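PDB 4U6U: Cog5, which pairs with Cog7 in the conserved oligomeric Golgi complex, a multisubunit tethering assembly that probably brings vesicles to Golgi membranes before fusion. Local coordinates for residues Asp55-Ala60 and Ser111-Arg116; Leu119-Met124 and Met183-Ser188; Asp145-Ile150 and Arg209-Gln214; Gln163-Thr168 and Asn230-Asp235. The protein carries 7 engineered substitutions. One frame throughout, in Å; residues are numbered along the deposited sequence.

Contact 1. Residues Asp55-Ala60 and Ser111-Arg116. Engineered in segment 55-60: A60 (natural residue Glu).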
loop_
_atom_site.group_PDB
_atom_site.type_symbol
_atom_site.label_atom_id
_atom_site.label_comp_id
_atom_site.label_asym_id
_atom_site.label_seq_id
_atom_site.Cartn_x
_atom_site.Cartn_y
_atom_site.Cartn_z
ATOM N N ASP B 55 -14.208 -9.430 -4.368
ATOM C CA ASP B 55 -13.722 -10.716 -4.883
ATOM C C ASP B 55 -14.572 -11.239 -6.036
ATOM O O ASP B 55 -14.878 -12.428 -6.134
ATOM C CB ASP B 55 -13.638 -11.747 -3.758
ATOM C CG ASP B 55 -12.487 -11.471 -2.812
ATOM O OD1 ASP B 55 -11.558 -10.740 -3.212
ATOM O OD2 ASP B 55 -12.511 -11.980 -1.674
ATOM N N SER B 56 -14.920 -10.306 -6.910
ATOM C CA SER B 56 -15.766 -10.531 -8.066
ATOM C C SER B 56 -15.234 -9.539 -9.087
ATOM O O SER B 56 -15.628 -8.368 -9.133
ATOM C CB SER B 56 -17.242 -10.333 -7.751
ATOM O OG SER B 56 -17.475 -9.018 -7.327
ATOM N N THR B 57 -14.305 -10.051 -9.884
ATOM C CA THR B 57 -13.509 -9.298 -10.841
ATOM C C THR B 57 -14.219 -9.075 -12.168
ATOM O O THR B 57 -13.720 -9.488 -13.214
ATOM C CB THR B 57 -12.160 -10.017 -11.101
ATOM O OG1 THR B 57 -11.633 -9.612 -12.368
ATOM C CG2 THR B 57 -12.346 -11.535 -11.100
ATOM N N ASP B 58 -15.380 -8.421 -12.133
ATOM C CA ASP B 58 -16.221 -8.387 -13.320
ATOM C C ASP B 58 -15.941 -7.123 -14.132
ATOM O O ASP B 58 -16.695 -6.828 -15.063
ATOM C CB ASP B 58 -17.721 -8.493 -12.960
ATOM C CG ASP B 58 -18.170 -7.479 -11.909
ATOM O OD1 ASP B 58 -17.866 -6.279 -12.066
ATOM O OD2 ASP B 58 -18.842 -7.877 -10.928
ATOM N N ASP B 59 -14.907 -6.374 -13.706
ATOM C CA ASP B 59 -13.901 -5.689 -14.572
ATOM C C ASP B 59 -13.518 -4.172 -14.460
ATOM O O ASP B 59 -12.322 -3.931 -14.323
ATOM C CB ASP B 59 -14.220 -5.917 -16.054
ATOM C CG ASP B 59 -12.963 -6.033 -16.906
ATOM O OD1 ASP B 59 -11.978 -5.303 -16.642
ATOM O OD2 ASP B 59 -12.956 -6.866 -17.837
ATOM N N ALA B 60 -14.371 -3.133 -14.527
ATOM C CA ALA B 60 -15.745 -2.923 -14.030
ATOM C C ALA B 60 -15.712 -2.827 -12.506
ATOM O O ALA B 60 -15.623 -1.725 -11.968
ATOM C CB ALA B 60 -16.726 -3.964 -14.495
ATOM N N SER B 111 -5.289 -7.370 -2.921
ATOM C CA SER B 111 -4.319 -8.448 -2.733
ATOM C C SER B 111 -4.878 -9.801 -3.168
ATOM O O SER B 111 -4.162 -10.612 -3.754
ATOM C CB SER B 111 -3.865 -8.515 -1.276
ATOM O OG SER B 111 -4.943 -8.819 -0.411
ATOM N N THR B 112 -6.153 -10.050 -2.892
ATOM C CA THR B 112 -6.742 -11.317 -3.296
ATOM C C THR B 112 -6.965 -11.330 -4.804
ATOM O O THR B 112 -6.894 -12.374 -5.429
ATOM C CB THR B 112 -8.077 -11.618 -2.570
ATOM O OG1 THR B 112 -9.094 -10.738 -3.045
ATOM C CG2 THR B 112 -7.934 -11.490 -1.045
ATOM N N ASN B 113 -7.240 -10.179 -5.400
ATOM C CA ASN B 113 -7.397 -10.140 -6.853
ATOM C C ASN B 113 -6.053 -10.253 -7.580
ATOM O O ASN B 113 -5.978 -10.786 -8.684
ATOM C CB ASN B 113 -8.133 -8.869 -7.287
ATOM C CG ASN B 113 -9.442 -9.169 -7.994
ATOM O OD1 ASN B 113 -9.476 -9.342 -9.215
ATOM N ND2 ASN B 113 -10.529 -9.235 -7.228
ATOM N N LEU B 114 -4.999 -9.727 -6.969
ATOM C CA LEU B 114 -3.662 -9.809 -7.543
ATOM C C LEU B 114 -3.078 -11.215 -7.370
ATOM O O LEU B 114 -2.433 -11.751 -8.275
ATOM C CB LEU B 114 -2.736 -8.767 -6.914
ATOM C CG LEU B 114 -1.264 -8.832 -7.325
ATOM C CD1 LEU B 114 -1.114 -8.586 -8.820
ATOM C CD2 LEU B 114 -0.424 -7.843 -6.527
ATOM N N THR B 115 -3.270 -11.797 -6.188
ATOM C CA THR B 115 -2.750 -13.137 -5.937
ATOM C C THR B 115 -3.382 -14.119 -6.930
ATOM O O THR B 115 -2.683 -14.861 -7.617
ATOM C CB THR B 115 -3.019 -13.619 -4.457
ATOM O OG1 THR B 115 -4.365 -13.323 -4.067
ATOM C CG2 THR B 115 -2.086 -12.946 -3.467
ATOM N N ARG B 116 -4.705 -14.055 -7.038
ATOM C CA ARG B 116 -5.483 -14.902 -7.934
ATOM C C ARG B 116 -5.082 -14.723 -9.383
ATOM O O ARG B 116 -5.000 -15.695 -10.136
ATOM C CB ARG B 116 -6.971 -14.636 -7.710
ATOM C CG ARG B 116 -7.926 -15.453 -8.532
ATOM C CD ARG B 116 -9.298 -15.313 -7.919
ATOM N NE ARG B 116 -9.856 -13.977 -8.059
ATOM C CZ ARG B 116 -10.611 -13.401 -7.127
ATOM N NH1 ARG B 116 -10.874 -14.049 -5.993
ATOM N NH2 ARG B 116 -11.088 -12.174 -7.316
#
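D55 reaches T112 with its carboxylate, OD1 lying 2.5 Å from T112 OG1. The hydroxyl is modelled as donor, but the spacing is very short and D55 is poorly ordered, so the exact length is doubtful. The two side chains meet at about a right angle. One turn further along the helix, R116 bends at chi3 (68°). One face of its guanidinium lies over T112 O, and at the edge, in plane, sits D55 CA, with NH2 3.8 Å from D55 C. The opposite charges are near each other but not in contact, D55 OD1 being 4.4 Å from R116 NH2. T57, the centre of an inverse gamma turn, adds a third touch: its CB rests 3.3 Å from N113 OD1. That same oxygen takes a weak hydrogen bond from R130. R108 O is a second acceptor for the T112 hydroxyl, so the one proton would have to be shared between it and D55. The contact thus lays the loop between helices 11-47 and 61-81 on the surface of helix 92-118. From that helix, S111, L114 and T115 pack on helix 143-167, and L114 also meets helix 128-141.

Contact 2. Residues Leu119-Met124 and Met183-Ser188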
loop_
_atom_site.group_PDB
_atom_site.type_symbol
_atom_site.label_atom_id
_atom_site.label_comp_id
_atom_site.label_asym_id
_atom_site.label_seq_id
_atom_site.Cartn_x
_atom_site.Cartn_y
_atom_site.Cartn_z
ATOM N N LEU B 119 -1.466 -16.509 -9.820
ATOM C CA LEU B 119 -1.336 -17.952 -9.674
ATOM C C LEU B 119 -2.023 -18.674 -10.826
ATOM O O LEU B 119 -1.967 -19.905 -10.914
ATOM C CB LEU B 119 -1.912 -18.424 -8.332
ATOM C CG LEU B 119 -1.341 -17.797 -7.052
ATOM C CD1 LEU B 119 -2.078 -18.336 -5.835
ATOM C CD2 LEU B 119 0.178 -17.950 -6.899
ATOM N N ASN B 120 -2.678 -17.913 -11.703
ATOM C CA ASN B 120 -3.357 -18.521 -12.839
ATOM C C ASN B 120 -2.423 -18.772 -14.026
ATOM O O ASN B 120 -2.837 -19.361 -15.028
ATOM C CB ASN B 120 -4.541 -17.652 -13.277
ATOM C CG ASN B 120 -5.443 -18.355 -14.283
ATOM O OD1 ASN B 120 -5.963 -17.743 -15.212
ATOM N ND2 ASN B 120 -5.635 -19.654 -14.093
ATOM N N ASN B 121 -1.166 -18.339 -13.915
ATOM C CA ASN B 121 -0.161 -18.506 -14.979
ATOM C C ASN B 121 -0.572 -18.025 -16.367
ATOM O O ASN B 121 0.275 -17.546 -17.119
ATOM C CB ASN B 121 0.259 -19.980 -15.099
ATOM C CG ASN B 121 1.360 -20.372 -14.120
ATOM O OD1 ASN B 121 1.764 -19.588 -13.258
ATOM N ND2 ASN B 121 1.860 -21.598 -14.264
ATOM N N LEU B 122 -1.859 -18.161 -16.695
ATOM C CA LEU B 122 -2.425 -17.690 -17.961
ATOM C C LEU B 122 -2.502 -16.180 -17.980
ATOM O O LEU B 122 -1.913 -15.528 -18.843
ATOM C CB LEU B 122 -3.830 -18.264 -18.193
ATOM C CG LEU B 122 -4.038 -19.629 -18.853
ATOM C CD1 LEU B 122 -3.722 -20.790 -17.905
ATOM C CD2 LEU B 122 -5.459 -19.723 -19.392
ATOM N N LYS B 123 -3.253 -15.640 -17.020
ATOM C CA LYS B 123 -3.414 -14.204 -16.854
ATOM C C LYS B 123 -2.051 -13.540 -16.755
ATOM O O LYS B 123 -1.880 -12.386 -17.145
ATOM C CB LYS B 123 -4.233 -13.878 -15.606
ATOM C CG LYS B 123 -5.312 -14.879 -15.255
ATOM C CD LYS B 123 -6.661 -14.531 -15.844
ATOM C CE LYS B 123 -7.781 -15.038 -14.949
ATOM N NZ LYS B 123 -7.820 -14.308 -13.644
ATOM N N MET B 124 -1.099 -14.274 -16.189
ATOM C CA MET B 124 0.287 -13.836 -16.098
ATOM C C MET B 124 0.854 -13.382 -17.438
ATOM O O MET B 124 1.635 -12.438 -17.482
ATOM C CB MET B 124 1.162 -14.939 -15.509
ATOM C CG MET B 124 2.534 -14.429 -15.155
ATOM S SD MET B 124 2.475 -13.384 -13.681
ATOM C CE MET B 124 3.503 -12.057 -14.281
ATOM N N MET B 183 9.428 -25.543 -14.736
ATOM C CA MET B 183 9.846 -24.461 -15.618
ATOM C C MET B 183 8.676 -23.555 -15.994
ATOM O O MET B 183 8.868 -22.364 -16.257
ATOM C CB MET B 183 10.515 -25.031 -16.865
ATOM C CG MET B 183 11.998 -25.302 -16.674
ATOM S SD MET B 183 12.934 -23.765 -16.617
ATOM C CE MET B 183 12.345 -22.983 -18.111
ATOM N N GLU B 184 7.472 -24.128 -16.028
ATOM C CA GLU B 184 6.240 -23.367 -16.269
ATOM C C GLU B 184 6.100 -22.199 -15.301
ATOM O O GLU B 184 5.864 -21.060 -15.711
ATOM C CB GLU B 184 5.018 -24.275 -16.133
ATOM C CG GLU B 184 4.879 -25.317 -17.212
ATOM C CD GLU B 184 3.937 -24.864 -18.292
ATOM O OE1 GLU B 184 3.903 -25.499 -19.371
ATOM O OE2 GLU B 184 3.227 -23.865 -18.046
ATOM N N ASN B 185 6.246 -22.511 -14.014
ATOM C CA ASN B 185 6.180 -21.530 -12.938
ATOM C C ASN B 185 7.406 -20.624 -12.955
ATOM O O ASN B 185 7.289 -19.410 -12.772
ATOM C CB ASN B 185 6.053 -22.225 -11.570
ATOM C CG ASN B 185 4.616 -22.633 -11.235
ATOM O OD1 ASN B 185 3.706 -22.537 -12.061
ATOM N ND2 ASN B 185 4.415 -23.093 -10.009
ATOM N N ARG B 186 8.575 -21.236 -13.161
ATOM C CA ARG B 186 9.857 -20.526 -13.265
ATOM C C ARG B 186 9.760 -19.374 -14.250
ATOM O O ARG B 186 10.266 -18.277 -13.992
ATOM C CB ARG B 186 10.967 -21.496 -13.693
ATOM C CG ARG B 186 12.008 -20.966 -14.693
ATOM C CD ARG B 186 13.028 -20.043 -14.015
ATOM N NE ARG B 186 14.206 -19.771 -14.842
ATOM C CZ ARG B 186 14.200 -19.088 -15.988
ATOM N NH1 ARG B 186 13.077 -18.568 -16.471
ATOM N NH2 ARG B 186 15.337 -18.903 -16.647
ATOM N N ASN B 187 9.125 -19.651 -15.387
ATOM C CA ASN B 187 8.854 -18.647 -16.409
ATOM C C ASN B 187 7.862 -17.581 -15.941
ATOM O O ASN B 187 8.054 -16.393 -16.208
ATOM C CB ASN B 187 8.348 -19.317 -17.686
ATOM C CG ASN B 187 9.475 -19.909 -18.511
ATOM O OD1 ASN B 187 10.645 -19.568 -18.312
ATOM N ND2 ASN B 187 9.131 -20.792 -19.446
ATOM N N SER B 188 6.811 -18.011 -15.238
ATOM C CA SER B 188 5.801 -17.092 -14.712
ATOM C C SER B 188 6.443 -16.109 -13.753
ATOM O O SER B 188 6.033 -14.958 -13.659
ATOM C CB SER B 188 4.683 -17.854 -13.993
ATOM O OG SER B 188 3.566 -18.050 -14.841
#
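The amide oxygen of N121 is gripped from two residues: S188 OG lies 2.8 Å from N121 OD1 in a weak hydrogen bond, and K157 NZ, from helix 143-167, donates to the same oxygen. The other end of the amide is used as well. N121 ND2 gives a fairly straight bond to N185 OD1, 3.0 Å long with 165° at the hydrogen, and the acceptor lies close to the N121 amide plane. From the acceptor's side the donor arrives nearly along the C=O axis. The two side chains cross at about a right angle, and their amide planes are also perpendicular. With acceptors and donors sorted in this way, the N121 amide is held against turning over, and one asparagine spans two positions one turn apart, N185 and S188, of helix 175-192. N121 is the first residue past helix 92-118 to leave helical angles, and its phi is positive (52°); the chain turns there into helix 122-126. Three residues on, M124 adds an apolar flank. Its CG is anti to the backbone N (chi1 -169°) and passes 3.8 Å from S188 OG, while SD lies 3.9 Å from S188 O, the oxygen that T191 OG1 hydrogen-bonds. The contact therefore fastens the corner between helices 92-118 and 122-126 to the side of helix 175-192. Around it, N185 packs on T161 of helix 143-167 and on F224 of helix 220-241, and M124 touches T191 and L192 further along helix 175-192.

Contact 3. Residues Asp145-Ile150 and Arg209-Gln214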
loop_
_atom_site.group_PDB
_atom_site.type_symbol
_atom_site.label_atom_id
_atom_site.label_comp_id
_atom_site.label_asym_id
_atom_site.label_seq_id
_atom_site.Cartn_x
_atom_site.Cartn_y
_atom_site.Cartn_z
ATOM N N ASP B 145 1.901 -4.142 2.082
ATOM C CA ASP B 145 0.894 -5.125 1.726
ATOM C C ASP B 145 1.154 -5.703 0.341
ATOM O O ASP B 145 0.831 -6.858 0.076
ATOM C CB ASP B 145 -0.494 -4.498 1.806
ATOM C CG ASP B 145 -1.054 -4.504 3.219
ATOM O OD1 ASP B 145 -1.392 -5.601 3.710
ATOM O OD2 ASP B 145 -1.142 -3.420 3.841
ATOM N N LEU B 146 1.723 -4.898 -0.549
ATOM C CA LEU B 146 2.120 -5.405 -1.854
ATOM C C LEU B 146 3.169 -6.498 -1.695
ATOM O O LEU B 146 3.150 -7.506 -2.405
ATOM C CB LEU B 146 2.669 -4.293 -2.742
ATOM C CG LEU B 146 3.291 -4.826 -4.033
ATOM C CD1 LEU B 146 2.191 -5.261 -4.993
ATOM C CD2 LEU B 146 4.178 -3.787 -4.690
ATOM N N PHE B 147 4.069 -6.307 -0.739
ATOM C CA PHE B 147 5.138 -7.271 -0.514
ATOM C C PHE B 147 4.620 -8.541 0.162
ATOM O O PHE B 147 4.920 -9.653 -0.271
ATOM C CB PHE B 147 6.236 -6.629 0.328
ATOM C CG PHE B 147 6.837 -5.403 -0.297
ATOM C CD1 PHE B 147 6.780 -5.207 -1.671
ATOM C CD2 PHE B 147 7.451 -4.439 0.487
ATOM C CE1 PHE B 147 7.331 -4.078 -2.251
ATOM C CE2 PHE B 147 8.007 -3.303 -0.088
ATOM C CZ PHE B 147 7.946 -3.125 -1.459
ATOM N N ASP B 148 3.804 -8.356 1.198
ATOM C CA ASP B 148 3.159 -9.453 1.910
ATOM C C ASP B 148 2.190 -10.180 1.009
ATOM O O ASP B 148 1.680 -11.234 1.363
ATOM C CB ASP B 148 2.448 -8.938 3.153
ATOM C CG ASP B 148 3.427 -8.495 4.229
ATOM O OD1 ASP B 148 4.646 -8.456 3.935
ATOM O OD2 ASP B 148 2.984 -8.165 5.353
ATOM N N THR B 149 1.899 -9.579 -0.136
ATOM C CA THR B 149 1.104 -10.234 -1.156
ATOM C C THR B 149 2.045 -10.957 -2.105
ATOM O O THR B 149 1.821 -12.121 -2.435
ATOM C CB THR B 149 0.213 -9.244 -1.934
ATOM O OG1 THR B 149 -0.877 -8.838 -1.103
ATOM C CG2 THR B 149 -0.371 -9.892 -3.178
ATOM N N ILE B 150 3.112 -10.283 -2.528
ATOM C CA ILE B 150 4.093 -10.934 -3.395
ATOM C C ILE B 150 4.740 -12.075 -2.621
ATOM O O ILE B 150 4.942 -13.159 -3.173
ATOM C CB ILE B 150 5.162 -9.941 -3.939
ATOM C CG1 ILE B 150 4.827 -9.523 -5.377
ATOM C CG2 ILE B 150 6.526 -10.587 -4.013
ATOM C CD1 ILE B 150 3.369 -9.184 -5.626
ATOM N N ARG B 209 13.372 -3.892 -7.199
ATOM C CA ARG B 209 14.590 -3.601 -6.448
ATOM C C ARG B 209 14.278 -3.358 -4.967
ATOM O O ARG B 209 15.034 -3.771 -4.081
ATOM C CB ARG B 209 15.311 -2.387 -7.055
ATOM C CG ARG B 209 16.353 -1.742 -6.139
ATOM C CD ARG B 209 16.913 -0.476 -6.750
ATOM N NE ARG B 209 17.539 -0.751 -8.037
ATOM C CZ ARG B 209 18.007 0.184 -8.859
ATOM N NH1 ARG B 209 17.920 1.469 -8.532
ATOM N NH2 ARG B 209 18.560 -0.165 -10.012
ATOM N N ASN B 210 13.157 -2.681 -4.723
ATOM C CA ASN B 210 12.722 -2.301 -3.381
ATOM C C ASN B 210 12.244 -3.509 -2.569
ATOM O O ASN B 210 12.448 -3.587 -1.357
ATOM C CB ASN B 210 11.614 -1.246 -3.473
ATOM C CG ASN B 210 11.834 -0.079 -2.530
ATOM O OD1 ASN B 210 12.942 0.451 -2.428
ATOM N ND2 ASN B 210 10.779 0.327 -1.833
ATOM N N TYR B 211 11.558 -4.426 -3.239
ATOM C CA TYR B 211 11.174 -5.683 -2.620
ATOM C C TYR B 211 12.424 -6.483 -2.291
ATOM O O TYR B 211 12.627 -6.896 -1.154
ATOM C CB TYR B 211 10.252 -6.480 -3.545
ATOM C CG TYR B 211 9.918 -7.880 -3.065
ATOM C CD1 TYR B 211 9.018 -8.088 -2.028
ATOM C CD2 TYR B 211 10.485 -8.991 -3.669
ATOM C CE1 TYR B 211 8.706 -9.356 -1.596
ATOM C CE2 TYR B 211 10.181 -10.264 -3.246
ATOM C CZ TYR B 211 9.292 -10.447 -2.208
ATOM O OH TYR B 211 8.984 -11.726 -1.792
ATOM N N LEU B 212 13.274 -6.669 -3.295
ATOM C CA LEU B 212 14.518 -7.420 -3.144
ATOM C C LEU B 212 15.487 -6.835 -2.112
ATOM O O LEU B 212 16.333 -7.556 -1.576
ATOM C CB LEU B 212 15.211 -7.525 -4.500
ATOM C CG LEU B 212 14.377 -8.225 -5.565
ATOM C CD1 LEU B 212 15.096 -8.187 -6.887
ATOM C CD2 LEU B 212 14.117 -9.669 -5.135
ATOM N N SER B 213 15.370 -5.532 -1.850
ATOM C CA SER B 213 16.191 -4.869 -0.834
ATOM C C SER B 213 15.721 -5.197 0.586
ATOM O O SER B 213 16.541 -5.382 1.480
ATOM C CB SER B 213 16.216 -3.347 -1.047
ATOM O OG SER B 213 14.980 -2.742 -0.724
ATOM N N GLN B 214 14.408 -5.248 0.803
ATOM C CA GLN B 214 13.869 -5.523 2.139
ATOM C C GLN B 214 13.704 -7.025 2.370
ATOM O O GLN B 214 13.064 -7.455 3.333
ATOM C CB GLN B 214 12.538 -4.796 2.345
ATOM C CG GLN B 214 12.677 -3.281 2.335
ATOM C CD GLN B 214 11.340 -2.559 2.334
ATOM O OE1 GLN B 214 10.333 -3.096 2.798
ATOM N NE2 GLN B 214 11.321 -1.335 1.795
#
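F147 carries CG beside its backbone N, whereas Y211 turns CG anti to its own N (chi1 173°), and the two side chains slide past each other in opposite directions. The setting is a steep helix-helix crossing in an all-helical rod of the kind found among tethering-complex subunits: the axes of 145-150 and 209-213 come within 11.0 Å and lie at 75°. The aromatic pair is oblique, neither a stack nor edge-to-face, with ring planes 55° apart and centroids separated by 5.7 Å. Y211 CA sits over one face of the F147 ring, toward its rim. F147 in turn approaches the Y211 ring at its edge, where CB lies in plane and F147 CD1 is 3.7 Å from Y211 CD1. Q214, whose chain is extended beyond CG, brings OE1 obliquely to 3.7 Å from F147 CE2; its amide stands nearly perpendicular to the ring. An alanine in place of F147 would probably open a gap beside Y211 CD1 and leave the Q214 amide without the ring it rests against. Y211 is bounded by more than F147: M196 and L220 also pack on its side chain, and N210 next to it touches Y139. The tyrosine hydroxyl bonds to D151 OD1, one residue past the segment, which fixes the outer end of the ring against helix 143-167. Over one face of that ring lies the I150 methyl CG2, making a CH-pi contact 3.6 Å from the ring centroid.

Contact 4. Residues Gln163-Thr168 and Asn230-Asp235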
loop_
_atom_site.group_PDB
_atom_site.type_symbol
_atom_site.label_atom_id
_atom_site.label_comp_id
_atom_site.label_asym_id
_atom_site.label_seq_id
_atom_site.Cartn_x
_atom_site.Cartn_y
_atom_site.Cartn_z
ATOM N N GLN B 163 5.882 -29.563 -4.686
ATOM C CA GLN B 163 4.958 -30.675 -4.531
ATOM C C GLN B 163 4.851 -31.547 -5.799
ATOM O O GLN B 163 4.827 -32.774 -5.700
ATOM C CB GLN B 163 3.593 -30.125 -4.139
ATOM C CG GLN B 163 2.494 -31.133 -3.951
ATOM C CD GLN B 163 1.170 -30.454 -3.630
ATOM O OE1 GLN B 163 1.121 -29.247 -3.358
ATOM N NE2 GLN B 163 0.089 -31.225 -3.669
ATOM N N VAL B 164 4.784 -30.926 -6.978
ATOM C CA VAL B 164 4.613 -31.684 -8.219
ATOM C C VAL B 164 5.869 -32.494 -8.572
ATOM O O VAL B 164 5.764 -33.556 -9.185
ATOM C CB VAL B 164 4.219 -30.781 -9.419
ATOM C CG1 VAL B 164 5.431 -30.127 -10.057
ATOM C CG2 VAL B 164 3.478 -31.609 -10.466
ATOM N N LEU B 165 7.048 -31.992 -8.205
ATOM C CA LEU B 165 8.295 -32.736 -8.406
ATOM C C LEU B 165 8.375 -33.957 -7.490
ATOM O O LEU B 165 8.676 -35.060 -7.943
ATOM C CB LEU B 165 9.514 -31.852 -8.160
ATOM C CG LEU B 165 9.840 -30.733 -9.142
ATOM C CD1 LEU B 165 11.029 -29.949 -8.618
ATOM C CD2 LEU B 165 10.104 -31.271 -10.545
ATOM N N SER B 166 8.113 -33.761 -6.201
ATOM C CA SER B 166 8.171 -34.870 -5.255
ATOM C C SER B 166 7.181 -35.969 -5.581
ATOM O O SER B 166 7.444 -37.131 -5.276
ATOM C CB SER B 166 7.944 -34.395 -3.829
ATOM O OG SER B 166 9.147 -33.863 -3.307
ATOM N N LYS B 167 6.050 -35.623 -6.188
ATOM C CA LYS B 167 5.072 -36.653 -6.522
ATOM C C LYS B 167 5.600 -37.693 -7.512
ATOM O O LYS B 167 5.153 -38.847 -7.488
ATOM C CB LYS B 167 3.804 -36.024 -7.076
ATOM C CG LYS B 167 2.838 -35.603 -5.989
ATOM C CD LYS B 167 1.656 -34.840 -6.575
ATOM C CE LYS B 167 0.965 -33.968 -5.525
ATOM N NZ LYS B 167 -0.005 -33.019 -6.149
ATOM N N THR B 168 6.567 -37.316 -8.347
ATOM C CA THR B 168 7.134 -38.292 -9.282
ATOM C C THR B 168 8.295 -39.122 -8.719
ATOM O O THR B 168 8.837 -39.963 -9.421
ATOM C CB THR B 168 7.612 -37.643 -10.596
ATOM O OG1 THR B 168 8.278 -36.408 -10.318
ATOM C CG2 THR B 168 6.429 -37.423 -11.536
ATOM N N ASN B 230 15.075 -27.179 -1.941
ATOM C CA ASN B 230 15.193 -27.768 -0.625
ATOM C C ASN B 230 14.111 -28.804 -0.390
ATOM O O ASN B 230 14.415 -29.978 -0.208
ATOM C CB ASN B 230 15.124 -26.690 0.451
ATOM C CG ASN B 230 16.277 -25.727 0.359
ATOM O OD1 ASN B 230 17.204 -25.935 -0.427
ATOM N ND2 ASN B 230 16.219 -24.649 1.139
ATOM N N SER B 231 12.847 -28.404 -0.483
ATOM C CA SER B 231 11.767 -29.314 -0.098
ATOM C C SER B 231 11.597 -30.436 -1.120
ATOM O O SER B 231 10.711 -31.282 -0.997
ATOM C CB SER B 231 10.450 -28.562 0.118
ATOM O OG SER B 231 9.889 -28.143 -1.103
ATOM N N PHE B 232 12.447 -30.430 -2.139
ATOM C CA PHE B 232 12.474 -31.527 -3.083
ATOM C C PHE B 232 13.714 -32.359 -2.825
ATOM O O PHE B 232 13.681 -33.578 -2.918
ATOM C CB PHE B 232 12.495 -31.049 -4.519
ATOM C CG PHE B 232 12.743 -32.151 -5.490
ATOM C CD1 PHE B 232 11.745 -33.073 -5.768
ATOM C CD2 PHE B 232 13.980 -32.311 -6.078
ATOM C CE1 PHE B 232 11.961 -34.109 -6.658
ATOM C CE2 PHE B 232 14.210 -33.353 -6.966
ATOM C CZ PHE B 232 13.202 -34.253 -7.255
ATOM N N LYS B 233 14.815 -31.681 -2.517
ATOM C CA LYS B 233 16.028 -32.346 -2.065
ATOM C C LYS B 233 15.747 -33.204 -0.842
ATOM O O LYS B 233 16.117 -34.381 -0.789
ATOM C CB LYS B 233 17.104 -31.317 -1.719
ATOM C CG LYS B 233 18.400 -31.888 -1.188
ATOM C CD LYS B 233 19.264 -30.789 -0.593
ATOM C CE LYS B 233 20.430 -31.341 0.200
ATOM N NZ LYS B 233 21.438 -31.925 -0.728
ATOM N N ARG B 234 15.054 -32.615 0.123
ATOM C CA ARG B 234 14.782 -33.293 1.377
ATOM C C ARG B 234 14.009 -34.573 1.098
ATOM O O ARG B 234 14.343 -35.635 1.640
ATOM C CB ARG B 234 14.035 -32.354 2.332
ATOM C CG ARG B 234 13.412 -32.990 3.556
ATOM C CD ARG B 234 12.648 -31.951 4.393
ATOM N NE ARG B 234 11.742 -31.108 3.599
ATOM C CZ ARG B 234 10.448 -31.354 3.391
ATOM N NH1 ARG B 234 9.878 -32.437 3.904
ATOM N NH2 ARG B 234 9.719 -30.520 2.655
ATOM N N ASP B 235 13.027 -34.479 0.207
ATOM C CA ASP B 235 12.167 -35.608 -0.130
ATOM C C ASP B 235 12.923 -36.691 -0.884
ATOM O O ASP B 235 12.763 -37.892 -0.637
ATOM C CB ASP B 235 10.977 -35.138 -0.970
ATOM C CG ASP B 235 9.952 -34.403 -0.154
ATOM O OD1 ASP B 235 10.182 -34.238 1.060
ATOM O OD2 ASP B 235 8.916 -33.998 -0.719
#
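Two helices running side by side in nearly the same direction meet here: the axes of 163-167 and 230-235 are 9.2 Å apart at closest and differ by only 19°. A polar bond secures one side of the seam. S166 OG donates to D235 OD2 at 2.6 Å, met on the anti side of the carboxylate and 17° out of its plane. The other oxygen, D235 OD1, lies over the guanidinium of R234, 3.4 Å from NH1, well out of the plane, so the pair is joined by charge alone. A leucine in place of D235 would probably leave the S166 hydroxyl without this acceptor and take away the carboxylate beside R234. Beside the polar bond, L165 and F232 cross at about a right angle. L165 CB is 3.5 Å from F232 CD1, while L165 CD1 rises over one face of the phenyl ring, near the rim. The contact joins the C-terminal end of helix 143-167 to helix 220-241; F232 also packs on F175 of helix 175-192 and on A284 of helix 277-284.

Overall arrangement
Followed from the N terminus, contact 1 closes first, folding the loop after helix 11-47 back on helix 92-118, and is complete before any other opens. Contact 2 opens just after that helix, at the turn into helix 122-126, and closes on helix 175-192. Before it closes, contacts 3 and 4 have both opened on helix 143-167, so contacts 2, 3 and 4 all cross in sequence. Contact 3 reaches helix 207-213 and contact 4 helix 220-241, with centres about 27 Å apart. Helix 143-167 is thus tied at two places along its length. Contacts 1 and 3 also touch directly, through T149 packing on S111, L114 and T115.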